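Local coordinates for histone-lysine N-methyltransferase, H3 lysine-9 specific SUVH4 (Arabidopsis thaliana, PDB 4QEN) that methylates histone H3 at its lysine-nine position to mark chromatin for silencing, and binds methylated DNA, including methylated CHH sites, through its SRA domain, at a contact of chain A with DNA. Coordinates in Å, arbitrary orientation; residue numbers count along the deposited sequence, not the author numbering.

A contact of chain A with DNA. Residues 72, 85, 111-115, 119. With nucleotides of chain B.
Asp119 meets the Watson-Crick edge of the unpaired 5-methylcytosine 5CM7 with both carboxylate oxygens, nearly coplanar with the base, tilted by about 13°. Asp119 OD1 accepts the exocyclic amino group, 5CM7 N4, at 3.0 Å through its syn lone pair, in a nearly straight bond. Its companion Asp119 OD2 lies 2.6 Å from the ring nitrogen 5CM7 N3; since N3 of a neutral cytosine and a carboxylate oxygen can only accept, this short approach suggests that a proton lies on N3 or on the carboxylate and bridges the pair, although the coordinates do not show it. The carboxylate reaches the base with CG beside the backbone N (chi1 -76°) and little twist beyond it. An alanine in place of Asp119 would probably leave N4 and N3 without their protein partner and the base freer to turn in the pocket.

At the sugar edge, backbone amides read the base carbonyl: Ser113 N donates to 5CM7 O2 at 2.9 Å, and Gln115 N adds a longer bond of 3.3 Å to the same 5CM7 O2. Gripped by both, O2 helps fix the rotation of the ring. One face of the base receives the carbonyl oxygen Val111 O, which stands over 5CM7 N1 at 3.6 Å. Towards the opposite face, Gln115 lays its CB and CG alongside the deoxyribose O4' and C4'. The bend of its chain turns the amide back, so that Gln115 NE2 donates to Ser113 O at 2.7 Å from above the carbonyl plane, bracing the loop that presents the amides.

Beside the sugar, Leu85 O comes within 3.3 Å of 5CM7 C2'. Arg72 NH1 donates a hydrogen bond to Leu85 O at 2.9 Å, while Val111 CG2 packs over the centre of the guanidinium.

Together they form the base pocket of the SRA domain, which receives a methylcytosine flipped out of the duplex: strand 106-112 leads into the Ser113-Gln115 loop, Asp119 precedes strand 120-122, and Arg72 opens helix 72-78.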
loop_
_atom_site.group_PDB
_atom_site.type_symbol
_atom_site.label_atom_id
_atom_site.label_comp_id
_atom_site.label_asym_id
_atom_site.label_seq_id
_atom_site.Cartn_x
_atom_site.Cartn_y
_atom_site.Cartn_z
ATOM N N ARG A 72 -11.648 -1.295 7.085
ATOM C CA ARG A 72 -13.004 -1.596 6.611
ATOM C C ARG A 72 -13.418 -0.519 5.583
ATOM O O ARG A 72 -14.109 -0.780 4.571
ATOM C CB ARG A 72 -13.995 -1.673 7.790
ATOM C CG ARG A 72 -13.832 -2.912 8.709
ATOM C CD ARG A 72 -14.433 -4.203 8.066
ATOM N NE ARG A 72 -15.771 -3.940 7.547
ATOM C CZ ARG A 72 -16.902 -4.231 8.180
ATOM N NH1 ARG A 72 -16.879 -4.870 9.355
ATOM N NH2 ARG A 72 -18.059 -3.891 7.617
ATOM N N LEU A 85 -19.168 -0.849 9.387
ATOM C CA LEU A 85 -19.250 -1.524 10.682
ATOM C C LEU A 85 -19.831 -2.941 10.518
ATOM O O LEU A 85 -19.195 -3.936 10.876
ATOM C CB LEU A 85 -20.111 -0.676 11.636
ATOM C CG LEU A 85 -20.246 -1.057 13.112
ATOM C CD1 LEU A 85 -18.905 -1.413 13.690
ATOM C CD2 LEU A 85 -20.884 0.085 13.925
ATOM N N VAL A 111 -17.915 -10.356 6.982
ATOM C CA VAL A 111 -16.636 -10.102 7.632
ATOM C C VAL A 111 -16.589 -10.805 8.985
ATOM O O VAL A 111 -17.509 -10.675 9.791
ATOM C CB VAL A 111 -16.423 -8.601 7.853
ATOM C CG1 VAL A 111 -15.115 -8.361 8.586
ATOM C CG2 VAL A 111 -16.429 -7.868 6.516
ATOM N N MET A 112 -15.513 -11.541 9.229
ATOM C CA MET A 112 -15.314 -12.232 10.497
ATOM C C MET A 112 -14.077 -11.643 11.159
ATOM O O MET A 112 -12.953 -11.794 10.660
ATOM C CB MET A 112 -15.167 -13.749 10.274
ATOM C CG MET A 112 -15.217 -14.593 11.559
ATOM S SD MET A 112 -15.338 -16.396 11.284
ATOM C CE MET A 112 -14.360 -16.619 9.760
ATOM N N SER A 113 -14.289 -10.949 12.276
ATOM C CA SER A 113 -13.231 -10.186 12.928
ATOM C C SER A 113 -13.066 -10.529 14.407
ATOM O O SER A 113 -12.420 -9.790 15.142
ATOM C CB SER A 113 -13.513 -8.695 12.782
ATOM O OG SER A 113 -13.481 -8.336 11.422
ATOM N N GLY A 114 -13.653 -11.639 14.838
ATOM C CA GLY A 114 -13.480 -12.121 16.202
ATOM C C GLY A 114 -14.338 -11.418 17.245
ATOM O O GLY A 114 -14.083 -11.516 18.446
ATOM N N GLN A 115 -15.367 -10.713 16.798
ATOM C CA GLN A 115 -16.172 -9.902 17.705
ATOM C C GLN A 115 -17.347 -10.674 18.313
ATOM O O GLN A 115 -17.844 -10.322 19.383
ATOM C CB GLN A 115 -16.659 -8.649 16.977
ATOM C CG GLN A 115 -15.535 -7.924 16.226
ATOM C CD GLN A 115 -14.436 -7.470 17.166
ATOM O OE1 GLN A 115 -14.709 -6.830 18.176
ATOM N NE2 GLN A 115 -13.190 -7.817 16.852
ATOM N N ASP A 119 -18.820 -17.207 17.010
ATOM C CA ASP A 119 -18.134 -17.526 15.752
ATOM C C ASP A 119 -17.143 -18.665 15.971
ATOM O O ASP A 119 -16.458 -18.703 16.989
ATOM C CB ASP A 119 -17.355 -16.314 15.182
ATOM C CG ASP A 119 -18.254 -15.271 14.525
ATOM O OD1 ASP A 119 -19.468 -15.506 14.349
ATOM O OD2 ASP A 119 -17.737 -14.183 14.192
ATOM N N1 5CM B 7 -18.549 -9.543 13.067
ATOM C C2 5CM B 7 -17.948 -10.652 13.533
ATOM N N3 5CM B 7 -18.656 -11.881 13.485
ATOM C C4 5CM B 7 -20.009 -11.955 13.125
ATOM C C5 5CM B 7 -20.672 -10.799 12.768
ATOM C C5A 5CM B 7 -22.038 -10.777 12.396
ATOM C C6 5CM B 7 -19.934 -9.631 12.791
ATOM O O2 5CM B 7 -16.758 -10.711 13.821
ATOM N N4 5CM B 7 -20.720 -13.097 13.126
ATOM C "C1'" 5CM B 7 -18.336 -8.050 13.040
ATOM C "C2'" 5CM B 7 -18.697 -6.854 12.305
ATOM C "C3'" 5CM B 7 -17.728 -5.889 13.271
ATOM C "C4'" 5CM B 7 -18.361 -6.110 14.670
ATOM O "O4'" 5CM B 7 -18.294 -7.610 14.485
ATOM O "O3'" 5CM B 7 -16.326 -6.124 13.372
ATOM C "C5'" 5CM B 7 -19.816 -5.623 14.284
ATOM O "O5'" 5CM B 7 -20.724 -5.812 13.185
ATOM P P 5CM B 7 -22.283 -6.094 13.363
ATOM O OP1 5CM B 7 -22.794 -6.850 12.202
ATOM O OP2 5CM B 7 -22.578 -6.637 14.697
#